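Local coordinates for protein B-agarase (Agarivorans gilvus, PDB 5Z6P) that probably hydrolyses the beta-glycosidic bonds of agarose, as an agarase of glycoside hydrolase family 50, at residues I504-M515 with Y615-N626. Sequence-based numbering, arbitrary orientation.
Sequences IFIDNEKSWGRM and YLGCRFADWGMN
Phe-505 is sandwiched at the buried end of the contact. NH1 of Arg-619 sits over the centre of one ring face, and Leu-616 CD1 covers the opposite face in a CH-pi contact. The guanidinium stands nearly upright on the ring, their planes 82° apart, in a cation-pi pair with Arg-619 CZ 4.5 Å from the centroid of the Phe-505 ring. A bend at chi3 (65°) in the Arg-619 chain lets NE reach Asn-508 OD1 at 2.8 Å, in the guanidinium plane. NH2 forms a salt bridge with Glu-668 OE2, so the guanidinium has a ring, an amide and a carboxylate as partners. Ile-504 and Tyr-615 form a parallel bridge between strands 501-506 and 614-615, with Leu-616 N bonded to Ile-504 O and Ile-506 N to Gly-617 O. This is consistent with the (beta/alpha)8 barrel expected of a family 50 hydrolase, with both segments running on into loops. Further along, Phe-620 turns its edge toward the five-membered ring of Trp-512 in an offset edge-to-face pair, planes at 66°. Waters bridge this middle part too. The outer end is more solvent-open, at Arg-514 and Met-515. Arg-514 lays its guanidinium against Trp-623 CB, with NH1 3.5 Å away. Next to this rim, buried Asn-626 ND2 donates to Gly-513 O at 3.2 Å, while its OD1 caps Val-629 N.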
# COMPACT_ATOMS: atom_id res chain seq x y z
N ILE A 504 -19.43 0.47 4.50
CA ILE A 504 -18.99 -0.83 4.02
C ILE A 504 -18.12 -0.69 2.78
O ILE A 504 -18.55 -0.14 1.78
CB ILE A 504 -20.19 -1.73 3.68
CG1 ILE A 504 -21.16 -1.78 4.87
CG2 ILE A 504 -19.71 -3.12 3.25
CD1 ILE A 504 -22.58 -2.06 4.48
N PHE A 505 -16.88 -1.16 2.87
CA PHE A 505 -16.02 -1.26 1.69
C PHE A 505 -16.32 -2.58 1.02
O PHE A 505 -16.46 -3.59 1.69
CB PHE A 505 -14.52 -1.22 2.03
CG PHE A 505 -14.05 0.05 2.67
CD1 PHE A 505 -13.81 1.17 1.91
CD2 PHE A 505 -13.78 0.08 4.02
CE1 PHE A 505 -13.34 2.34 2.51
CE2 PHE A 505 -13.31 1.25 4.61
CZ PHE A 505 -13.11 2.37 3.85
N ILE A 506 -16.41 -2.59 -0.30
CA ILE A 506 -16.50 -3.84 -1.03
C ILE A 506 -15.33 -3.97 -1.98
O ILE A 506 -15.07 -3.09 -2.77
CB ILE A 506 -17.82 -3.97 -1.84
CG1 ILE A 506 -19.03 -3.99 -0.91
CG2 ILE A 506 -17.78 -5.25 -2.68
CD1 ILE A 506 -19.09 -5.19 0.00
N ASP A 507 -14.61 -5.08 -1.85
CA ASP A 507 -13.44 -5.36 -2.67
C ASP A 507 -12.33 -4.36 -2.37
O ASP A 507 -12.49 -3.51 -1.51
CB ASP A 507 -13.81 -5.37 -4.16
CG ASP A 507 -14.69 -6.57 -4.54
OD1 ASP A 507 -14.47 -7.65 -3.98
OD2 ASP A 507 -15.59 -6.41 -5.37
N ASN A 508 -11.23 -4.46 -3.10
CA ASN A 508 -10.02 -3.71 -2.78
C ASN A 508 -9.01 -3.77 -3.92
O ASN A 508 -8.70 -4.84 -4.42
CB ASN A 508 -9.39 -4.26 -1.48
CG ASN A 508 -8.12 -3.52 -1.07
OD1 ASN A 508 -8.16 -2.38 -0.64
ND2 ASN A 508 -7.00 -4.20 -1.16
N GLU A 509 -8.53 -2.59 -4.32
CA GLU A 509 -7.47 -2.41 -5.30
C GLU A 509 -7.56 -3.32 -6.53
O GLU A 509 -6.64 -4.11 -6.81
CB GLU A 509 -6.10 -2.59 -4.60
CG GLU A 509 -5.79 -1.53 -3.52
CD GLU A 509 -4.33 -1.55 -3.03
OE1 GLU A 509 -3.62 -2.53 -3.31
OE2 GLU A 509 -3.90 -0.57 -2.39
N LYS A 510 -8.66 -3.24 -7.27
CA LYS A 510 -8.74 -3.99 -8.52
C LYS A 510 -7.86 -3.33 -9.60
O LYS A 510 -7.56 -2.14 -9.52
CB LYS A 510 -10.20 -4.09 -9.00
CG LYS A 510 -11.09 -4.90 -8.09
CD LYS A 510 -12.48 -5.15 -8.70
CE LYS A 510 -13.39 -5.93 -7.75
NZ LYS A 510 -12.81 -7.26 -7.36
N SER A 511 -7.45 -4.10 -10.60
CA SER A 511 -6.64 -3.58 -11.70
C SER A 511 -7.48 -2.88 -12.79
O SER A 511 -7.63 -3.41 -13.89
CB SER A 511 -5.81 -4.71 -12.33
OG SER A 511 -4.86 -5.21 -11.41
N TRP A 512 -8.03 -1.71 -12.48
CA TRP A 512 -9.00 -1.05 -13.37
C TRP A 512 -8.35 -0.47 -14.62
O TRP A 512 -9.04 -0.11 -15.59
CB TRP A 512 -9.75 0.08 -12.66
CG TRP A 512 -10.66 -0.33 -11.56
CD1 TRP A 512 -10.43 -0.22 -10.20
CD2 TRP A 512 -11.96 -0.91 -11.70
NE1 TRP A 512 -11.52 -0.67 -9.51
CE2 TRP A 512 -12.46 -1.11 -10.39
CE3 TRP A 512 -12.73 -1.29 -12.81
CZ2 TRP A 512 -13.73 -1.66 -10.17
CZ3 TRP A 512 -13.99 -1.83 -12.58
CH2 TRP A 512 -14.47 -2.01 -11.28
N GLY A 513 -7.03 -0.36 -14.59
CA GLY A 513 -6.28 0.27 -15.66
C GLY A 513 -5.30 1.29 -15.10
O GLY A 513 -5.67 2.19 -14.36
N ARG A 514 -4.03 1.15 -15.47
CA ARG A 514 -2.99 2.04 -14.99
C ARG A 514 -2.72 3.17 -15.96
O ARG A 514 -2.34 2.94 -17.12
CB ARG A 514 -1.70 1.25 -14.73
CG ARG A 514 -0.54 2.09 -14.21
CD ARG A 514 0.72 1.25 -14.12
NE ARG A 514 1.80 1.97 -13.46
CZ ARG A 514 2.45 1.53 -12.39
NH1 ARG A 514 2.13 0.35 -11.87
NH2 ARG A 514 3.41 2.26 -11.85
N MET A 515 -2.93 4.40 -15.51
CA MET A 515 -2.72 5.56 -16.36
C MET A 515 -1.25 5.67 -16.77
O MET A 515 -0.37 5.18 -16.05
CB MET A 515 -3.15 6.83 -15.65
CG MET A 515 -4.62 6.90 -15.35
SD MET A 515 -5.10 8.52 -14.78
CE MET A 515 -4.47 8.50 -13.11
N TYR A 615 -22.16 3.03 1.34
CA TYR A 615 -21.36 2.19 0.47
C TYR A 615 -20.12 3.00 0.07
O TYR A 615 -20.23 4.05 -0.57
CB TYR A 615 -22.18 1.73 -0.74
CG TYR A 615 -21.39 1.08 -1.85
CD1 TYR A 615 -20.28 0.29 -1.58
CD2 TYR A 615 -21.75 1.27 -3.17
CE1 TYR A 615 -19.56 -0.30 -2.62
CE2 TYR A 615 -21.06 0.70 -4.20
CZ TYR A 615 -19.95 -0.09 -3.92
OH TYR A 615 -19.28 -0.64 -4.98
N LEU A 616 -18.95 2.50 0.45
CA LEU A 616 -17.73 3.30 0.40
C LEU A 616 -16.81 2.95 -0.75
O LEU A 616 -15.69 3.41 -0.80
CB LEU A 616 -16.97 3.16 1.72
CG LEU A 616 -17.78 3.46 2.97
CD1 LEU A 616 -16.98 3.07 4.19
CD2 LEU A 616 -18.22 4.92 3.07
N GLY A 617 -17.28 2.13 -1.69
CA GLY A 617 -16.49 1.89 -2.89
C GLY A 617 -15.50 0.74 -2.82
O GLY A 617 -15.67 -0.19 -2.03
N CYS A 618 -14.47 0.80 -3.66
CA CYS A 618 -13.59 -0.34 -3.88
C CYS A 618 -12.12 -0.07 -3.66
O CYS A 618 -11.27 -0.87 -4.06
CB CYS A 618 -13.77 -0.87 -5.31
SG CYS A 618 -13.34 0.33 -6.56
N ARG A 619 -11.81 1.07 -3.05
CA ARG A 619 -10.47 1.39 -2.62
C ARG A 619 -9.49 1.36 -3.79
O ARG A 619 -8.73 0.39 -3.95
CB ARG A 619 -10.02 0.40 -1.52
CG ARG A 619 -11.04 0.31 -0.36
CD ARG A 619 -10.83 -0.92 0.52
NE ARG A 619 -9.56 -0.87 1.23
CZ ARG A 619 -9.37 -0.14 2.32
NH1 ARG A 619 -10.37 0.58 2.81
NH2 ARG A 619 -8.18 -0.14 2.92
N PHE A 620 -9.52 2.42 -4.60
CA PHE A 620 -8.66 2.55 -5.77
C PHE A 620 -7.17 2.64 -5.41
O PHE A 620 -6.76 3.57 -4.72
CB PHE A 620 -9.03 3.82 -6.58
CG PHE A 620 -10.39 3.78 -7.22
CD1 PHE A 620 -10.71 2.82 -8.17
CD2 PHE A 620 -11.34 4.74 -6.91
CE1 PHE A 620 -11.97 2.81 -8.79
CE2 PHE A 620 -12.60 4.74 -7.53
CZ PHE A 620 -12.90 3.76 -8.46
N ALA A 621 -6.35 1.72 -5.91
CA ALA A 621 -4.90 1.93 -5.83
C ALA A 621 -4.52 2.95 -6.89
O ALA A 621 -5.25 3.12 -7.87
CB ALA A 621 -4.14 0.63 -6.05
N ASP A 622 -3.38 3.61 -6.71
CA ASP A 622 -2.96 4.65 -7.65
C ASP A 622 -2.59 4.07 -9.03
O ASP A 622 -2.61 4.80 -10.03
CB ASP A 622 -1.81 5.51 -7.07
CG ASP A 622 -0.51 4.72 -6.81
OD1 ASP A 622 -0.48 3.49 -6.94
OD2 ASP A 622 0.49 5.35 -6.44
N TRP A 623 -2.28 2.77 -9.08
CA TRP A 623 -2.02 2.09 -10.36
C TRP A 623 -3.29 1.40 -10.90
O TRP A 623 -3.27 0.77 -11.96
CB TRP A 623 -0.91 1.04 -10.20
CG TRP A 623 -1.07 0.21 -8.96
CD1 TRP A 623 -0.38 0.35 -7.79
CD2 TRP A 623 -2.00 -0.87 -8.75
NE1 TRP A 623 -0.82 -0.57 -6.88
CE2 TRP A 623 -1.80 -1.33 -7.44
CE3 TRP A 623 -2.98 -1.48 -9.54
CZ2 TRP A 623 -2.55 -2.38 -6.91
CZ3 TRP A 623 -3.70 -2.51 -9.01
CH2 TRP A 623 -3.48 -2.96 -7.72
N GLY A 624 -4.37 1.51 -10.15
CA GLY A 624 -5.63 0.90 -10.55
C GLY A 624 -6.73 1.92 -10.52
O GLY A 624 -7.75 1.71 -9.88
N MET A 625 -6.51 3.04 -11.20
CA MET A 625 -7.52 4.08 -11.29
C MET A 625 -7.30 4.99 -12.48
O MET A 625 -6.19 5.10 -13.01
CB MET A 625 -7.58 4.90 -10.00
CG MET A 625 -6.35 5.69 -9.68
SD MET A 625 -6.66 6.78 -8.28
CE MET A 625 -7.29 8.25 -9.09
N ASN A 626 -8.38 5.64 -12.88
CA ASN A 626 -8.40 6.46 -14.07
C ASN A 626 -9.73 7.23 -14.11
O ASN A 626 -10.65 6.89 -13.38
CB ASN A 626 -8.23 5.58 -15.31
CG ASN A 626 -9.14 4.39 -15.28
OD1 ASN A 626 -10.36 4.54 -15.34
ND2 ASN A 626 -8.56 3.19 -15.17
O HOH W 1 -16.72 -2.01 -4.56
O HOH W 2 -10.30 -0.98 -6.60
O HOH W 3 -7.79 0.00 -7.84
O HOH W 4 -4.60 -1.40 -12.91
O HOH W 5 -3.52 4.54 -12.62